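Local coordinates for oxidoreductase, NAD-binding/iron-sulfur cluster-binding protein (Nitratireductor pacificus pht-3B, PDB 6ZXU), which catalyses reductive dehalogenation in organohalide catabolism, employing cobalamin (B12) together with iron-sulfur clusters, at residues D89-L95 against R188-A194; S139-L144 against V237-L243. Residue numbers count along the deposited sequence, not the author numbering.

Contact 1. Residues D89-L95 against R188-A194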
# COMPACT_ATOMS: atom_id res chain seq x y z
N ASP A 89 -6.95 -12.29 -18.73
CA ASP A 89 -7.91 -11.80 -19.74
C ASP A 89 -9.28 -11.66 -19.11
O ASP A 89 -9.50 -12.06 -17.98
CB ASP A 89 -8.03 -12.79 -20.87
CG ASP A 89 -8.32 -12.08 -22.28
OD1 ASP A 89 -8.87 -10.89 -22.32
OD2 ASP A 89 -7.98 -12.77 -23.32
N GLY A 90 -10.16 -11.00 -19.80
CA GLY A 90 -11.44 -10.65 -19.26
C GLY A 90 -12.31 -9.89 -20.26
O GLY A 90 -11.92 -9.58 -21.38
N PRO A 91 -13.49 -9.51 -19.80
CA PRO A 91 -14.33 -8.65 -20.63
C PRO A 91 -13.74 -7.27 -20.94
O PRO A 91 -13.07 -6.62 -20.09
CB PRO A 91 -15.60 -8.46 -19.76
CG PRO A 91 -15.15 -8.66 -18.35
CD PRO A 91 -14.01 -9.68 -18.43
N VAL A 92 -14.07 -6.77 -22.14
CA VAL A 92 -13.65 -5.46 -22.58
C VAL A 92 -14.88 -4.52 -22.50
O VAL A 92 -15.95 -4.83 -22.97
CB VAL A 92 -13.12 -5.55 -24.01
CG1 VAL A 92 -12.59 -4.25 -24.47
CG2 VAL A 92 -12.06 -6.63 -24.09
N ALA A 93 -14.71 -3.38 -21.88
CA ALA A 93 -15.74 -2.40 -21.81
C ALA A 93 -15.97 -1.73 -23.18
O ALA A 93 -15.09 -1.69 -24.04
CB ALA A 93 -15.35 -1.35 -20.77
N PRO A 94 -17.14 -1.09 -23.35
CA PRO A 94 -17.34 -0.24 -24.49
C PRO A 94 -16.36 0.92 -24.51
O PRO A 94 -15.95 1.47 -23.44
CB PRO A 94 -18.77 0.32 -24.29
CG PRO A 94 -19.40 -0.58 -23.34
CD PRO A 94 -18.29 -1.07 -22.43
N LEU A 95 -15.97 1.29 -25.73
CA LEU A 95 -15.07 2.38 -25.89
C LEU A 95 -15.81 3.69 -25.77
O LEU A 95 -16.79 3.93 -26.44
CB LEU A 95 -14.38 2.27 -27.23
CG LEU A 95 -13.29 3.28 -27.49
CD1 LEU A 95 -11.98 2.87 -26.85
CD2 LEU A 95 -13.10 3.48 -28.99
N ARG A 188 -8.42 -2.97 -20.71
CA ARG A 188 -9.75 -3.53 -21.05
C ARG A 188 -10.89 -2.64 -20.59
O ARG A 188 -11.86 -2.44 -21.30
CB ARG A 188 -9.90 -4.92 -20.52
CG ARG A 188 -9.10 -5.96 -21.27
CD ARG A 188 -9.50 -7.37 -20.89
NE ARG A 188 -9.30 -7.68 -19.44
CZ ARG A 188 -8.24 -8.24 -18.91
NH1 ARG A 188 -7.11 -8.52 -19.63
NH2 ARG A 188 -8.21 -8.47 -17.60
N TRP A 189 -10.75 -2.01 -19.43
CA TRP A 189 -11.76 -1.07 -18.96
C TRP A 189 -11.79 0.26 -19.68
O TRP A 189 -12.81 0.97 -19.67
CB TRP A 189 -11.61 -0.82 -17.46
CG TRP A 189 -12.33 -1.83 -16.63
CD1 TRP A 189 -11.82 -2.94 -15.98
CD2 TRP A 189 -13.74 -1.85 -16.40
NE1 TRP A 189 -12.83 -3.62 -15.33
CE2 TRP A 189 -14.02 -2.97 -15.56
CE3 TRP A 189 -14.80 -1.01 -16.81
CZ2 TRP A 189 -15.32 -3.29 -15.14
CZ3 TRP A 189 -16.13 -1.33 -16.38
CH2 TRP A 189 -16.36 -2.46 -15.55
N MET A 190 -10.68 0.63 -20.32
CA MET A 190 -10.61 1.81 -21.18
C MET A 190 -11.18 1.53 -22.59
O MET A 190 -11.41 2.46 -23.36
CB MET A 190 -9.15 2.26 -21.29
CG MET A 190 -8.72 3.08 -20.09
SD MET A 190 -7.13 3.95 -20.39
CE MET A 190 -6.00 2.61 -20.83
N GLY A 191 -11.43 0.25 -22.91
CA GLY A 191 -12.18 -0.10 -24.12
C GLY A 191 -11.35 -0.87 -25.13
O GLY A 191 -11.83 -1.10 -26.23
N PHE A 192 -10.16 -1.36 -24.76
CA PHE A 192 -9.27 -2.01 -25.69
C PHE A 192 -8.96 -3.38 -25.26
O PHE A 192 -8.65 -3.61 -24.08
CB PHE A 192 -7.92 -1.21 -25.85
CG PHE A 192 -8.10 0.20 -26.29
CD1 PHE A 192 -8.45 1.20 -25.38
CD2 PHE A 192 -7.97 0.54 -27.63
CE1 PHE A 192 -8.71 2.49 -25.79
CE2 PHE A 192 -8.20 1.83 -28.02
CZ PHE A 192 -8.54 2.82 -27.11
N PRO A 193 -9.05 -4.36 -26.15
CA PRO A 193 -8.61 -5.70 -25.80
C PRO A 193 -7.16 -5.76 -25.42
O PRO A 193 -6.30 -5.06 -25.98
CB PRO A 193 -8.85 -6.49 -27.09
CG PRO A 193 -10.03 -5.78 -27.69
CD PRO A 193 -9.76 -4.34 -27.44
N ALA A 194 -6.88 -6.55 -24.43
CA ALA A 194 -5.53 -6.67 -23.82
C ALA A 194 -5.42 -7.92 -23.00
O ALA A 194 -6.41 -8.39 -22.39
CB ALA A 194 -5.27 -5.45 -22.94
O HOH W 1 -9.06 -8.69 -24.23
O HOH W 2 -11.73 -7.12 -18.06
O HOH W 3 -14.55 -1.77 -26.49
O HOH W 4 -14.56 2.30 -21.26

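Contact 2. Residues S139-L144 against V237-L243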
# COMPACT_ATOMS: atom_id res chain seq x y z
N SER A 139 -5.33 -9.19 -33.26
CA SER A 139 -5.46 -7.71 -33.24
C SER A 139 -4.38 -6.98 -32.36
O SER A 139 -4.37 -5.75 -32.29
CB SER A 139 -6.85 -7.33 -32.74
OG SER A 139 -6.98 -7.43 -31.30
N HIS A 140 -3.54 -7.73 -31.66
CA HIS A 140 -2.56 -7.09 -30.76
C HIS A 140 -1.35 -6.64 -31.55
O HIS A 140 -0.64 -7.49 -32.11
CB HIS A 140 -2.15 -8.05 -29.66
CG HIS A 140 -3.26 -8.28 -28.67
ND1 HIS A 140 -3.11 -9.07 -27.56
CD2 HIS A 140 -4.54 -7.83 -28.64
CE1 HIS A 140 -4.26 -9.13 -26.91
NE2 HIS A 140 -5.14 -8.38 -27.54
N THR A 141 -1.05 -5.37 -31.46
CA THR A 141 0.14 -4.80 -32.16
C THR A 141 1.33 -4.30 -31.26
O THR A 141 2.40 -3.96 -31.76
CB THR A 141 -0.38 -3.60 -32.94
OG1 THR A 141 -1.11 -2.72 -32.06
CG2 THR A 141 -1.33 -4.05 -34.05
N HIS A 142 1.09 -4.24 -29.95
CA HIS A 142 2.01 -3.69 -28.99
C HIS A 142 2.09 -4.50 -27.73
O HIS A 142 1.13 -5.18 -27.37
CB HIS A 142 1.60 -2.26 -28.69
CG HIS A 142 1.80 -1.33 -29.84
ND1 HIS A 142 0.82 -1.11 -30.81
CD2 HIS A 142 2.86 -0.53 -30.19
CE1 HIS A 142 1.26 -0.22 -31.69
NE2 HIS A 142 2.49 0.16 -31.33
N ALA A 143 3.27 -4.42 -27.10
CA ALA A 143 3.53 -5.06 -25.88
C ALA A 143 4.13 -4.03 -24.87
O ALA A 143 5.10 -3.32 -25.18
CB ALA A 143 4.45 -6.21 -26.05
N LEU A 144 3.49 -3.93 -23.70
CA LEU A 144 4.12 -3.38 -22.48
C LEU A 144 4.85 -4.47 -21.77
O LEU A 144 4.25 -5.43 -21.37
CB LEU A 144 3.08 -2.79 -21.58
CG LEU A 144 3.63 -2.15 -20.31
CD1 LEU A 144 4.03 -0.75 -20.55
CD2 LEU A 144 2.51 -2.16 -19.31
N VAL A 237 1.98 -7.16 -21.15
CA VAL A 237 0.61 -6.93 -21.57
C VAL A 237 0.64 -6.66 -23.10
O VAL A 237 1.26 -5.70 -23.57
CB VAL A 237 -0.01 -5.74 -20.85
CG1 VAL A 237 -1.40 -5.48 -21.36
CG2 VAL A 237 -0.03 -5.98 -19.32
N THR A 238 -0.06 -7.50 -23.89
CA THR A 238 -0.18 -7.30 -25.31
C THR A 238 -1.53 -6.65 -25.55
O THR A 238 -2.53 -6.94 -24.86
CB THR A 238 -0.08 -8.60 -26.12
OG1 THR A 238 -1.11 -9.51 -25.68
CG2 THR A 238 1.27 -9.22 -25.96
N THR A 239 -1.59 -5.77 -26.52
CA THR A 239 -2.82 -5.05 -26.80
C THR A 239 -2.78 -4.43 -28.21
O THR A 239 -1.72 -4.32 -28.83
CB THR A 239 -3.05 -3.95 -25.72
OG1 THR A 239 -4.28 -3.26 -25.95
CG2 THR A 239 -1.94 -2.92 -25.73
N GLY A 240 -3.95 -4.04 -28.69
CA GLY A 240 -4.10 -3.24 -29.89
C GLY A 240 -4.23 -1.76 -29.57
O GLY A 240 -4.26 -0.94 -30.48
N TYR A 241 -4.27 -1.40 -28.28
CA TYR A 241 -4.10 0.01 -27.79
C TYR A 241 -2.68 0.46 -28.26
O TYR A 241 -1.65 -0.01 -27.74
CB TYR A 241 -4.19 0.02 -26.24
CG TYR A 241 -4.12 1.33 -25.46
CD1 TYR A 241 -5.03 2.30 -25.66
CD2 TYR A 241 -3.22 1.47 -24.44
CE1 TYR A 241 -5.06 3.43 -24.88
CE2 TYR A 241 -3.18 2.61 -23.63
CZ TYR A 241 -4.11 3.58 -23.81
OH TYR A 241 -4.10 4.73 -23.00
N ALA A 242 -2.63 1.36 -29.22
CA ALA A 242 -1.36 1.75 -29.83
C ALA A 242 -0.57 2.62 -28.89
O ALA A 242 -1.10 3.56 -28.28
CB ALA A 242 -1.59 2.51 -31.11
N LEU A 243 0.70 2.30 -28.81
CA LEU A 243 1.64 2.91 -27.88
C LEU A 243 2.93 3.29 -28.61
O LEU A 243 3.43 2.51 -29.40
CB LEU A 243 1.99 1.91 -26.75
CG LEU A 243 0.88 1.35 -25.90
CD1 LEU A 243 1.33 0.11 -25.14
CD2 LEU A 243 0.39 2.44 -24.96
O HOH W 5 -3.11 -1.33 -32.72

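Contact 1. Residues D89-L95 against R188-A194
R188, in the last turn of helix 168-190, gives up more surface here than any other residue, because its long side chain runs under the start of the extended segment 89-95. The guanidinium suits this place by supplying several donors to backbone carbonyls. R188 NH1 bonds to A194 O (2.9 Å) within its own segment, while F87 and L88, just before the other one, offer their carbonyls to NH2 and NH1. R188 NE reaches P91 O through water 2. D89 CA and G90 N lie over one guanidinium face, and D89 OD1 makes only a long salt bridge to R188 NH1 (4.0 Å), out of the guanidinium plane and thus purely electrostatic. A CB on G90 would be tight against R188 NE and would clash with P91 CD.

V92 fills the next position with a compact branched side chain: CG1 is 3.7 Å from R188 O and 4.1 Å from P193 CD. The direct backbone bond follows, A93 N to R188 O (3.1 Å), an acceptor shared with G191 N (3.2 Å). G191 ends the helix in a Schellman motif, its positive phi favouring glycine, and its CA makes a CH...O contact with A93 O (3.3 Å). L95 CD1 occupies the space a CB on G191 would need, and from there also packs on F192 CZ (3.5 Å).

The loop between helices 74-85 and 103-116 thus covers the turn joining helix 168-190 to strand 194-198, while W189 packs on P342 and L345 of helix 342-354.

Contact 2. Residues S139-L144 against V237-L243
V237 begins the pairing with L144, a hydrogen-bonded antiparallel pair in which V237 N to L144 O and L144 N to V237 O are both 2.9 Å; their CB atoms lie 4.3 Å apart, and both hydrophobic side chains face helix 168-190. T238 stands opposite A143 in a non-hydrogen-bonded pair, CA atoms 4.4 Å apart as usual for such a pair; both side chains lie on the other face of the sheet, where A143 touches C125 and T238 touches L127 and C136. T238 OG1 is hydrogen-bonded to H140 ND1 (2.8 Å) and also to H197.

At T239 the register slips. T239 N bonds to H142 O (2.9 Å), but T239 O accepts from both T141 N (2.9 Å) and H142 N (3.0 Å), a classic beta bulge. The CA of T239 meets the flat face of the H140 ring, 3.9 Å from its centroid, in a CH-pi contact. T239 OG1 accepts from Y241 N (3.0 Å), forming an ST turn, and bonds to P193 O.

G240 needs to be small, since a CB would clash with S139 O; water 5 joins G240 O to T141 OG1. The CA-to-CB bond of Y241 points away from segment 139-144, and its ring meets F192 and M190. A242 CB lies 4.0 Å from H142 CE1, and the backbone from A242 to L243 passes over one face of the H142 ring, before L243 packs on L110 and I124.

These two strands form the middle of a four-stranded antiparallel sheet of order 1-2-4-3, an alpha+beta arrangement in which helices 103-116 and 168-190 pack on the face bearing L144 and V237.

The two contacts share one wall of the fold, their centres about 12 Å apart. The turn after helix 168-190 touches the end of strand 232-239: P193 O lies 2.7 Å from T239 OG1, a probable hydrogen bond, A194 CB is 3.7 Å from T238 O, and Y241 receives both F192 (CD1 to Y241 CD1, 3.6 Å) and M190 (CE to Y241 OH, 3.6 Å). Contact 1 and contact 2 both lie away from the cobalamin and cluster sites. The sheet of contact 2 has the same strand order as a second sheet whose strand 514-521 carries cobalamin-binding S514, K515 and S516, consistent with an internal duplication.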